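Local structure of Gp6 (Enterobacteria phage HK97, 3JVO) at residues G[6-11]-G[58-63]; G[30-35]-G[68-73]. The protein is a head completion protein of the head-tail connector that binds the portal protein and gp7 and leaves a central channel open for DNA ejection. One frame throughout, in Å; residues are numbered along the deposited sequence. Where two conformers were deposited one is given.

Contact 1: G[6-11]-G[58-63]; sequences LDVISL and AVKGAV
A bridging water links V8 to K60. The water oxygen lies 2.9 Å from K60 NZ and accepts its hydrogen bond. The water donates to V8 O, 3.2 Å from the water oxygen. K60 NZ itself stays 3.8 Å from V8 O, so the water carries the polar link between the two segments. The rest of the contact is van der Waals packing and rests largely on the methylene chain of K60. That chain bends at its third torsion (chi3 60°), and the turn brings CE over to the backbone carbonyl of V8. V8 comes in from the helix 5-8 side. Its CG1 methyl lies 3.8 Å from K60 CG and also reaches K60 CD; the two side chains meet at a slant. I9 runs past K60 in the opposite direction. I9 CG1 lies 4.1 Å from K60 CE. Farther out, the I9 CD1 methyl comes to 3.9 Å from the carbonyl oxygen K60 O. The same methyl reaches one turn along the helix and packs on V63 CG1 at 4.2 Å. I9 and V63 are buried, whereas V8 and K60 are partly exposed. F14 of helix 11-17 packs on both I9 and V63 and continues the apolar cluster. K60 also packs on L31 of a neighbouring subunit. Just past I9, S10 takes the N-cap position: its OG is hydrogen-bonded to L13 N. I9 sits in the short link between helices 5-8 and 11-17, with its side chain turned inward. The contact fastens this N-terminal link to the long helix 57-72, in the small, mainly helical fold of the gp6/gp15 head completion family.

Contact 2: G[30-35]-G[68-73]; sequences TLYAQA and ADMFEH
Y32 lays its ring against the backbone and side chains of M70 and F71, near the end of helix 57-72. M70 is a selenomethionine with alternate positions. One kind of contact is made by backbone atoms over the ring. M70 O and F71 N lie over one face, both offset toward the rim, with M70 O 3.8 Å from Y32 CZ. F71 CA comes to 3.7 Å from Y32 CE2. A second kind is CH-pi. M70 CB sits over the face, 4.2 Å from the centroid of the Y32 ring and 28° off its normal. The third kind is apolar packing between side chains. Y32 CE2 approaches F71 CD1 at 3.8 Å, and the F71 ring is met obliquely. F71 CG is anti to the backbone N (chi1 -178°), which brings its CD1 to Y32 CE2; the two side chains cross rather than stack. F71 also meets F20 edge-to-face and makes a cation-pi contact with R74. Polar bonds lie around this apolar patch. Y32 OH is hydrogen-bonded to Q17 OE1 of a neighbouring subunit, so the ring packs within the chain while its hydroxyl bonds outside it. At the helix end, H73 ND1 donates to D69 OD1; the modelled 2.5 Å is suspiciously short, so its exact length is doubtful. The oxygen lies almost in the imidazole plane but is met from above the carboxylate plane. The other ring nitrogen, H73 NE2, bonds E79 OE1, and D69 OD2 bonds Q77 NE2; both partners belong to another neighbouring subunit. This is close helix-helix packing between helices 26-44 and 57-72, with an aromatic side chain of one helix laid on the other. Three polar groups around it bond to neighbouring subunits of the thirteen-membered ring.

Helix 57-72 serves both contacts, near its start in contact 1 and at its end in contact 2. Their centres are 12 Å apart, and the segments alternate along the chain. They also touch directly: L11 CD1 packs on T30 OG1 at 3.9 Å, and L6 on T30. Contact 1 is only partly buried. It joins a short N-terminal link to the helix through a lysine chain, aliphatic methyls and a bridging water. Contact 2 is buried, pairs two long helices and relies on aromatic packing. Both lie against neighbouring copies; in contact 2 side chains such as Y32 and D69 hydrogen-bond to them.

Contact 1: G[6-11]-G[58-63]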
loop_
_atom_site.group_PDB
_atom_site.type_symbol
_atom_site.label_atom_id
_atom_site.label_comp_id
_atom_site.label_asym_id
_atom_site.label_seq_id
_atom_site.Cartn_x
_atom_site.Cartn_y
_atom_site.Cartn_z
ATOM N N LEU G 6 11.081 -16.295 45.363
ATOM C CA LEU G 6 9.840 -16.819 45.936
ATOM C C LEU G 6 9.496 -16.262 47.333
ATOM O O LEU G 6 8.375 -16.427 47.788
ATOM C CB LEU G 6 9.818 -18.354 45.915
ATOM C CG LEU G 6 9.873 -18.980 44.504
ATOM C CD1 LEU G 6 9.854 -20.507 44.575
ATOM C CD2 LEU G 6 8.722 -18.477 43.646
ATOM N N ASP G 7 10.446 -15.593 47.996
ATOM C CA ASP G 7 10.162 -14.889 49.252
ATOM C C ASP G 7 9.625 -13.504 48.982
ATOM O O ASP G 7 9.090 -12.856 49.881
ATOM C CB ASP G 7 11.427 -14.730 50.092
ATOM C CG ASP G 7 11.922 -16.038 50.681
ATOM O OD1 ASP G 7 11.102 -16.973 50.861
ATOM O OD2 ASP G 7 13.145 -16.111 50.972
ATOM N N VAL G 8 9.822 -13.035 47.751
ATOM C CA VAL G 8 9.359 -11.729 47.282
ATOM C C VAL G 8 7.963 -11.891 46.643
ATOM O O VAL G 8 7.035 -11.181 46.990
ATOM C CB VAL G 8 10.385 -11.121 46.270
ATOM C CG1 VAL G 8 9.936 -9.759 45.740
ATOM C CG2 VAL G 8 11.788 -11.015 46.899
ATOM N N ILE G 9 7.824 -12.834 45.705
ATOM C CA ILE G 9 6.539 -13.143 45.088
ATOM C C ILE G 9 6.366 -14.637 45.117
ATOM O O ILE G 9 7.187 -15.369 44.568
ATOM C CB ILE G 9 6.489 -12.713 43.611
ATOM C CG1 ILE G 9 6.734 -11.217 43.469
ATOM C CG2 ILE G 9 5.134 -13.129 42.954
ATOM C CD1 ILE G 9 7.003 -10.779 42.033
ATOM N N SER G 10 5.284 -15.102 45.723
ATOM C CA SER G 10 5.064 -16.547 45.849
ATOM C C SER G 10 4.888 -17.224 44.487
ATOM O O SER G 10 4.493 -16.598 43.512
ATOM C CB SER G 10 3.838 -16.813 46.705
ATOM O OG SER G 10 2.676 -16.440 45.978
ATOM N N LEU G 11 5.187 -18.514 44.438
ATOM C CA LEU G 11 4.988 -19.315 43.233
ATOM C C LEU G 11 3.529 -19.288 42.781
ATOM O O LEU G 11 3.238 -19.228 41.585
ATOM C CB LEU G 11 5.430 -20.765 43.487
ATOM C CG LEU G 11 5.315 -21.743 42.321
ATOM C CD1 LEU G 11 6.112 -21.227 41.148
ATOM C CD2 LEU G 11 5.817 -23.148 42.732
ATOM N N ALA G 58 6.864 -1.469 42.578
ATOM C CA ALA G 58 7.018 -1.257 41.128
ATOM C C ALA G 58 7.990 -2.293 40.541
ATOM O O ALA G 58 7.785 -2.781 39.416
ATOM C CB ALA G 58 7.488 0.169 40.813
ATOM N N VAL G 59 9.047 -2.613 41.292
ATOM C CA VAL G 59 10.017 -3.619 40.849
ATOM C C VAL G 59 9.345 -5.000 40.826
ATOM O O VAL G 59 9.544 -5.784 39.903
ATOM C CB VAL G 59 11.334 -3.576 41.706
ATOM C CG1 VAL G 59 12.310 -4.691 41.334
ATOM C CG2 VAL G 59 12.019 -2.218 41.538
ATOM N N LYS G 60 8.506 -5.292 41.808
ATOM C CA LYS G 60 7.758 -6.527 41.764
ATOM C C LYS G 60 6.904 -6.604 40.470
ATOM O O LYS G 60 6.848 -7.639 39.804
ATOM C CB LYS G 60 6.932 -6.675 43.034
ATOM C CG LYS G 60 7.776 -7.065 44.263
ATOM C CD LYS G 60 7.015 -6.955 45.585
ATOM C CE LYS G 60 5.779 -7.856 45.614
ATOM N NZ LYS G 60 5.123 -7.930 46.994
ATOM N N GLY G 61 6.285 -5.484 40.101
ATOM C CA GLY G 61 5.537 -5.371 38.859
ATOM C C GLY G 61 6.372 -5.687 37.635
ATOM O O GLY G 61 5.911 -6.416 36.750
ATOM N N ALA G 62 7.588 -5.144 37.574
ATOM C CA ALA G 62 8.491 -5.468 36.467
ATOM C C ALA G 62 8.885 -6.957 36.402
ATOM O O ALA G 62 8.927 -7.541 35.324
ATOM C CB ALA G 62 9.759 -4.563 36.484
ATOM N N VAL G 63 9.183 -7.566 37.545
ATOM C CA VAL G 63 9.564 -8.975 37.572
ATOM C C VAL G 63 8.422 -9.839 37.002
ATOM O O VAL G 63 8.648 -10.764 36.228
ATOM C CB VAL G 63 9.918 -9.431 39.015
ATOM C CG1 VAL G 63 10.058 -10.969 39.093
ATOM C CG2 VAL G 63 11.206 -8.739 39.523
HETATM O O HOH W 1 3.926 -10.538 46.851
#

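Contact 2: G[30-35]-G[68-73]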
loop_
_atom_site.group_PDB
_atom_site.type_symbol
_atom_site.label_atom_id
_atom_site.label_comp_id
_atom_site.label_asym_id
_atom_site.label_seq_id
_atom_site.Cartn_x
_atom_site.Cartn_y
_atom_site.Cartn_z
ATOM N N THR G 30 9.606 -21.778 38.223
ATOM C CA THR G 30 10.590 -21.283 39.195
ATOM C C THR G 30 11.854 -20.743 38.520
ATOM O O THR G 30 12.387 -19.696 38.944
ATOM C CB THR G 30 10.940 -22.352 40.262
ATOM O OG1 THR G 30 9.741 -22.711 40.971
ATOM C CG2 THR G 30 11.986 -21.837 41.263
ATOM N N LEU G 31 12.315 -21.424 37.465
ATOM C CA LEU G 31 13.496 -20.976 36.725
ATOM C C LEU G 31 13.238 -19.626 36.030
ATOM O O LEU G 31 14.089 -18.717 36.054
ATOM C CB LEU G 31 13.952 -22.057 35.729
ATOM C CG LEU G 31 15.224 -21.809 34.908
ATOM C CD1 LEU G 31 15.734 -23.066 34.139
ATOM C CD2 LEU G 31 15.019 -20.622 33.903
ATOM N N TYR G 32 12.057 -19.476 35.439
ATOM C CA TYR G 32 11.687 -18.219 34.798
ATOM C C TYR G 32 11.615 -17.083 35.829
ATOM O O TYR G 32 12.050 -15.967 35.565
ATOM C CB TYR G 32 10.320 -18.324 34.114
ATOM C CG TYR G 32 10.225 -19.240 32.894
ATOM C CD1 TYR G 32 11.320 -19.481 32.074
ATOM C CD2 TYR G 32 9.011 -19.853 32.572
ATOM C CE1 TYR G 32 11.216 -20.324 30.943
ATOM C CE2 TYR G 32 8.892 -20.703 31.456
ATOM C CZ TYR G 32 9.978 -20.923 30.644
ATOM O OH TYR G 32 9.838 -21.757 29.538
ATOM N N ALA G 33 11.046 -17.383 36.984
ATOM C CA ALA G 33 10.899 -16.413 38.073
ATOM C C ALA G 33 12.273 -15.961 38.548
ATOM O O ALA G 33 12.498 -14.772 38.753
ATOM C CB ALA G 33 10.108 -17.011 39.217
ATOM N N GLN G 34 13.188 -16.923 38.716
ATOM C CA GLN G 34 14.545 -16.629 39.161
ATOM C C GLN G 34 15.284 -15.787 38.121
ATOM O O GLN G 34 15.997 -14.843 38.474
ATOM C CB GLN G 34 15.304 -17.920 39.448
ATOM C CG GLN G 34 14.758 -18.708 40.668
ATOM C CD GLN G 34 15.371 -20.093 40.784
ATOM O OE1 GLN G 34 15.872 -20.648 39.802
ATOM N NE2 GLN G 34 15.339 -20.662 41.993
ATOM N N ALA G 35 15.102 -16.130 36.842
ATOM C CA ALA G 35 15.726 -15.414 35.750
ATOM C C ALA G 35 15.210 -13.982 35.689
ATOM O O ALA G 35 15.985 -13.053 35.501
ATOM C CB ALA G 35 15.474 -16.123 34.433
ATOM N N ALA G 68 6.454 -13.339 32.883
ATOM C CA ALA G 68 5.406 -13.792 31.972
ATOM C C ALA G 68 5.924 -13.783 30.520
ATOM O O ALA G 68 5.573 -14.639 29.734
ATOM C CB ALA G 68 4.129 -12.930 32.132
ATOM N N ASP G 69 6.782 -12.827 30.165
ATOM C CA ASP G 69 7.342 -12.842 28.809
ATOM C C ASP G 69 8.122 -14.145 28.531
ATOM O O ASP G 69 7.907 -14.783 27.504
ATOM C CB ASP G 69 8.210 -11.618 28.550
ATOM C CG ASP G 69 8.725 -11.576 27.143
ATOM O OD1 ASP G 69 7.903 -11.487 26.187
ATOM O OD2 ASP G 69 9.965 -11.662 26.985
HETATM N N MSE G 70 8.987 -14.555 29.457
HETATM C CA MSE G 70 9.694 -15.852 29.378
HETATM C C MSE G 70 8.759 -17.046 29.227
HETATM O O MSE G 70 9.024 -17.987 28.485
HETATM C CB MSE G 70 10.542 -16.089 30.632
HETATM C CG MSE G 70 11.672 -15.105 30.818
HETATM SE SE MSE G 70 12.919 -15.188 29.326
HETATM C CE MSE G 70 13.534 -17.052 29.483
ATOM N N PHE G 71 7.674 -17.021 29.982
ATOM C CA PHE G 71 6.728 -18.103 29.924
ATOM C C PHE G 71 5.999 -18.211 28.574
ATOM O O PHE G 71 5.778 -19.303 28.064
ATOM C CB PHE G 71 5.720 -18.025 31.064
ATOM C CG PHE G 71 4.758 -19.174 31.058
ATOM C CD1 PHE G 71 5.108 -20.378 31.656
ATOM C CD2 PHE G 71 3.536 -19.072 30.409
ATOM C CE1 PHE G 71 4.220 -21.493 31.621
ATOM C CE2 PHE G 71 2.631 -20.175 30.382
ATOM C CZ PHE G 71 2.987 -21.377 30.993
ATOM N N GLU G 72 5.677 -17.063 27.995
ATOM C CA GLU G 72 4.923 -16.991 26.756
ATOM C C GLU G 72 5.774 -17.069 25.497
ATOM O O GLU G 72 5.308 -17.553 24.468
ATOM C CB GLU G 72 4.120 -15.685 26.723
ATOM C CG GLU G 72 3.147 -15.516 27.904
ATOM C CD GLU G 72 2.005 -16.529 27.939
ATOM O OE1 GLU G 72 1.705 -17.145 26.904
ATOM O OE2 GLU G 72 1.370 -16.689 29.016
ATOM N N HIS G 73 7.000 -16.549 25.556
ATOM C CA HIS G 73 7.824 -16.427 24.359
ATOM C C HIS G 73 9.145 -17.184 24.608
ATOM O O HIS G 73 10.064 -16.679 25.273
ATOM C CB HIS G 73 8.030 -14.947 23.997
ATOM C CG HIS G 73 6.754 -14.151 23.945
ATOM N ND1 HIS G 73 6.530 -13.048 24.741
ATOM C CD2 HIS G 73 5.625 -14.318 23.211
ATOM C CE1 HIS G 73 5.332 -12.554 24.485
ATOM N NE2 HIS G 73 4.757 -13.314 23.569
#